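Local coordinates for protein Hsp70/Hsp90 co-chaperone CNS1 (Saccharomyces cerevisiae, PDB 6HFM) that acts as a co-chaperone that binds Hsp90 and Hsp70, stimulates the ATPase of the Hsp70 SSA1, and serves a subset of Hsp90 functions, at residues Gln74-Val77 against Asp78-Glu82; Glu94-Pro98 against Lys99-Val103. One frame throughout, in Å; residues are numbered along the deposited sequence.

Both contacts are local and follow one another along the C-terminal wheel domain of Cns1: contact 1 lies within helix 73-82, contact 2 in the turn that delivers the chain into strand 101-106. Their centres are about 10 Å apart, and they touch by packing alone: Pro98 CB lies 3.4 Å from Asp78 OD1, and Val77 CG2 meets Val103 CG2 at 3.5 Å where the helix packs on the strand. Both are partly buried, contact 1 centred about 13 Å and contact 2 about 17 Å from the centre of the chain. In contact 1 regular helical bonds carry one amide-carboxylate pair; in contact 2 a threonine supplies both backbone and side-chain acceptors to an irregular turn.

Contact 1 (Gln74-Val77 against Asp78-Glu82); sequences QELV and DLVLE
Gln74 to Val77 each offer a carbonyl to the amide four residues on, the alpha-helical pattern, from Asp78 N to Gln74 O at 2.8 Å through to Leu81 N on Val77 O at 3.0 Å. On the partly exposed flank, beside Pro98, the same first pair is joined again by side chains: Gln74 NE2 donates to Asp78 OD1 over 2.9 Å. The bond is bent, with an N-H...O angle of 141°. OD1 lies practically in the amide plane of Gln74, but the donor comes to it from above the carboxylate, and the two flat groups are turned 44° apart. Gln74 reaches this position because its chain, trans at chi1, folds at chi2 (69°) and carries the amide forward along the helix, over Asp78. With an alanine in place of Asp78, NE2 would probably be left without this acceptor and the Gln74 amide freer to turn. The remaining side-chain contacts are apolar. Val77 and Leu81 run side by side in the same direction, with Val77 CG1 3.7 Å from Leu81 CD1. Leu76 CD1 makes looser contacts, with Leu79 CD2 at 4.3 Å and with Val80 CG1. Val77 also packs on strand 101-106, Leu76 and Val80 on strand 139-145 and Leu81 on Phe88, while Leu79 stays exposed. This is amphipathic-helix chemistry: aliphatic toward the sheet, an amide-carboxylate pair on the flank.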
# COMPACT_ATOMS: atom_id res chain seq x y z
N GLN A 74 -4.06 -1.72 -10.70
CA GLN A 74 -4.33 -2.90 -11.53
C GLN A 74 -3.09 -3.76 -11.78
O GLN A 74 -3.15 -4.99 -11.67
CB GLN A 74 -4.92 -2.49 -12.89
CG GLN A 74 -5.33 -3.63 -13.81
CD GLN A 74 -6.53 -4.40 -13.30
OE1 GLN A 74 -7.58 -3.82 -13.04
NE2 GLN A 74 -6.38 -5.71 -13.15
N GLU A 75 -1.98 -3.12 -12.13
CA GLU A 75 -0.73 -3.83 -12.41
C GLU A 75 -0.22 -4.60 -11.18
O GLU A 75 0.25 -5.73 -11.31
CB GLU A 75 0.35 -2.88 -12.96
CG GLU A 75 0.17 -2.55 -14.44
CD GLU A 75 1.03 -1.38 -14.93
OE1 GLU A 75 1.57 -0.64 -14.14
OE2 GLU A 75 1.11 -1.23 -16.17
N LEU A 76 -0.33 -4.00 -9.99
CA LEU A 76 0.09 -4.69 -8.77
C LEU A 76 -0.85 -5.84 -8.42
O LEU A 76 -0.39 -6.91 -8.02
CB LEU A 76 0.22 -3.72 -7.58
CG LEU A 76 0.81 -4.29 -6.29
CD1 LEU A 76 2.19 -4.90 -6.49
CD2 LEU A 76 0.87 -3.22 -5.21
N VAL A 77 -2.16 -5.63 -8.59
CA VAL A 77 -3.15 -6.71 -8.38
C VAL A 77 -2.88 -7.88 -9.34
O VAL A 77 -2.86 -9.04 -8.91
CB VAL A 77 -4.60 -6.20 -8.56
CG1 VAL A 77 -5.60 -7.36 -8.61
CG2 VAL A 77 -4.97 -5.26 -7.42
N ASP A 78 -2.67 -7.57 -10.61
CA ASP A 78 -2.34 -8.59 -11.62
C ASP A 78 -1.11 -9.40 -11.21
O ASP A 78 -1.10 -10.61 -11.35
CB ASP A 78 -2.14 -7.97 -13.02
CG ASP A 78 -3.44 -7.48 -13.65
OD1 ASP A 78 -4.54 -7.90 -13.23
OD2 ASP A 78 -3.37 -6.65 -14.59
N LEU A 79 -0.08 -8.72 -10.69
CA LEU A 79 1.15 -9.39 -10.25
C LEU A 79 0.92 -10.37 -9.11
O LEU A 79 1.31 -11.53 -9.20
CB LEU A 79 2.21 -8.36 -9.83
CG LEU A 79 3.58 -8.88 -9.38
CD1 LEU A 79 4.33 -9.53 -10.54
CD2 LEU A 79 4.41 -7.77 -8.77
N VAL A 80 0.31 -9.91 -8.02
CA VAL A 80 0.15 -10.74 -6.82
C VAL A 80 -0.87 -11.88 -6.98
O VAL A 80 -0.76 -12.89 -6.28
CB VAL A 80 -0.17 -9.90 -5.54
CG1 VAL A 80 0.94 -8.89 -5.28
CG2 VAL A 80 -1.54 -9.22 -5.60
N LEU A 81 -1.83 -11.72 -7.89
CA LEU A 81 -2.82 -12.77 -8.16
C LEU A 81 -2.52 -13.68 -9.37
O LEU A 81 -3.30 -14.59 -9.64
CB LEU A 81 -4.22 -12.14 -8.34
CG LEU A 81 -4.76 -11.29 -7.19
CD1 LEU A 81 -6.17 -10.81 -7.51
CD2 LEU A 81 -4.75 -12.03 -5.86
N GLU A 82 -1.40 -13.46 -10.09
CA GLU A 82 -1.12 -14.22 -11.33
C GLU A 82 -0.71 -15.67 -11.09
O GLU A 82 -1.16 -16.56 -11.82
CB GLU A 82 -0.07 -13.52 -12.22
CG GLU A 82 1.40 -13.71 -11.82
CD GLU A 82 2.35 -12.84 -12.62
OE1 GLU A 82 1.98 -12.35 -13.71
OE2 GLU A 82 3.50 -12.65 -12.16

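Contact 2 (Glu94-Pro98 against Lys99-Val103); sequences ENFTP and KKVLV
Thr97 against Lys100 and Val101 forms a tight local turn, at the point where the loop following helix 73-82 enters strand 101-106 of the mixed sheet. Two hydrogen bonds define it, both accepted by Thr97. Its carbonyl O takes the amide of Val101 at 3.2 Å, approached nearly end-on to the C=O although the N-H itself is bent (138°). Its hydroxyl OG1 takes the amide of Lys100 at 3.3 Å along a straighter line, 157°. For this, OG1 stands between the backbone N and the carbonyl carbon of Thr97 (chi1 73°), which turns it towards the amide three residues on. Side-chain oxygen to residue i+3 together with carbonyl to i+4 is the ST motif, and Pro98, Lys99 and Lys100 between them keep helical backbone angles, so Thr97 heads a single helical turn. The Lys100 chain, extended beyond CG, crosses the threonine side chain at a slant, its CG only 3.3 Å from OG1. Farther along, it crosses the Asn95 amide at about a right angle, CD lying 4.0 Å from ND2. Closer to the backbone, Lys100 CB rests on the Asn95 carbonyl O at 3.3 Å. The buried side belongs to Phe96, the centre of an inverse gamma turn, and Val101. These side chains meet nearly perpendicularly, with ring atom CD1 4.2 Å from Val101 CG1, and that methyl also lies 3.6 Å from Asn95 O. Phe96 further stacks with the ring of Phe88 and packs on Pro145, while Val101 packs on Ile143 of strand 139-145. Lys117 NZ hydrogen-bonds to the carbonyl oxygens of both Pro98 and Val101.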
# COMPACT_ATOMS: atom_id res chain seq x y z
N GLU A 94 -12.16 -18.48 -4.19
CA GLU A 94 -12.53 -18.37 -5.61
C GLU A 94 -12.75 -16.95 -6.13
O GLU A 94 -12.69 -16.73 -7.34
CB GLU A 94 -13.76 -19.25 -5.93
CG GLU A 94 -15.08 -18.83 -5.26
CD GLU A 94 -15.26 -19.34 -3.83
OE1 GLU A 94 -14.30 -19.89 -3.25
OE2 GLU A 94 -16.37 -19.17 -3.28
N ASN A 95 -13.03 -16.00 -5.24
CA ASN A 95 -13.28 -14.60 -5.64
C ASN A 95 -12.03 -13.71 -5.67
O ASN A 95 -12.16 -12.50 -5.86
CB ASN A 95 -14.36 -13.98 -4.74
CG ASN A 95 -15.68 -14.73 -4.81
OD1 ASN A 95 -16.31 -14.99 -3.79
ND2 ASN A 95 -16.11 -15.07 -6.02
N PHE A 96 -10.84 -14.30 -5.52
CA PHE A 96 -9.59 -13.54 -5.64
C PHE A 96 -9.07 -13.56 -7.08
O PHE A 96 -8.11 -14.26 -7.41
CB PHE A 96 -8.54 -14.04 -4.64
CG PHE A 96 -8.84 -13.65 -3.22
CD1 PHE A 96 -8.24 -12.53 -2.65
CD2 PHE A 96 -9.74 -14.38 -2.45
CE1 PHE A 96 -8.52 -12.15 -1.34
CE2 PHE A 96 -10.03 -14.01 -1.15
CZ PHE A 96 -9.42 -12.90 -0.59
N THR A 97 -9.74 -12.79 -7.93
CA THR A 97 -9.33 -12.54 -9.32
C THR A 97 -9.21 -11.03 -9.50
O THR A 97 -9.76 -10.28 -8.70
CB THR A 97 -10.34 -13.10 -10.34
OG1 THR A 97 -11.51 -12.29 -10.37
CG2 THR A 97 -10.72 -14.54 -10.01
N PRO A 98 -8.49 -10.58 -10.55
CA PRO A 98 -8.32 -9.13 -10.75
C PRO A 98 -9.61 -8.30 -10.85
O PRO A 98 -9.65 -7.19 -10.32
CB PRO A 98 -7.54 -9.06 -12.06
CG PRO A 98 -6.74 -10.31 -12.06
CD PRO A 98 -7.65 -11.35 -11.47
N LYS A 99 -10.64 -8.83 -11.50
CA LYS A 99 -11.94 -8.14 -11.61
C LYS A 99 -12.73 -8.19 -10.30
O LYS A 99 -13.30 -7.18 -9.90
CB LYS A 99 -12.79 -8.75 -12.74
CG LYS A 99 -14.17 -8.13 -12.95
CD LYS A 99 -14.11 -6.62 -13.16
CE LYS A 99 -15.41 -6.07 -13.71
NZ LYS A 99 -15.26 -4.64 -14.10
N LYS A 100 -12.76 -9.35 -9.66
CA LYS A 100 -13.64 -9.59 -8.52
C LYS A 100 -13.18 -8.97 -7.19
O LYS A 100 -13.97 -8.90 -6.26
CB LYS A 100 -13.88 -11.09 -8.32
CG LYS A 100 -14.64 -11.73 -9.47
CD LYS A 100 -14.70 -13.24 -9.31
CE LYS A 100 -15.52 -13.88 -10.42
NZ LYS A 100 -15.46 -15.36 -10.37
N VAL A 101 -11.92 -8.52 -7.11
CA VAL A 101 -11.44 -7.86 -5.88
C VAL A 101 -11.55 -6.35 -5.97
O VAL A 101 -11.51 -5.78 -7.06
CB VAL A 101 -9.98 -8.25 -5.50
CG1 VAL A 101 -9.87 -9.75 -5.27
CG2 VAL A 101 -8.95 -7.76 -6.53
N LEU A 102 -11.69 -5.71 -4.81
CA LEU A 102 -11.47 -4.28 -4.67
C LEU A 102 -10.18 -4.07 -3.87
O LEU A 102 -9.75 -4.96 -3.13
CB LEU A 102 -12.65 -3.61 -3.96
CG LEU A 102 -14.01 -3.72 -4.65
CD1 LEU A 102 -15.06 -2.99 -3.81
CD2 LEU A 102 -13.98 -3.19 -6.07
N VAL A 103 -9.58 -2.90 -4.04
CA VAL A 103 -8.35 -2.53 -3.33
C VAL A 103 -8.66 -1.33 -2.44
O VAL A 103 -9.20 -0.33 -2.91
CB VAL A 103 -7.20 -2.18 -4.30
CG1 VAL A 103 -5.91 -1.91 -3.54
CG2 VAL A 103 -6.99 -3.29 -5.32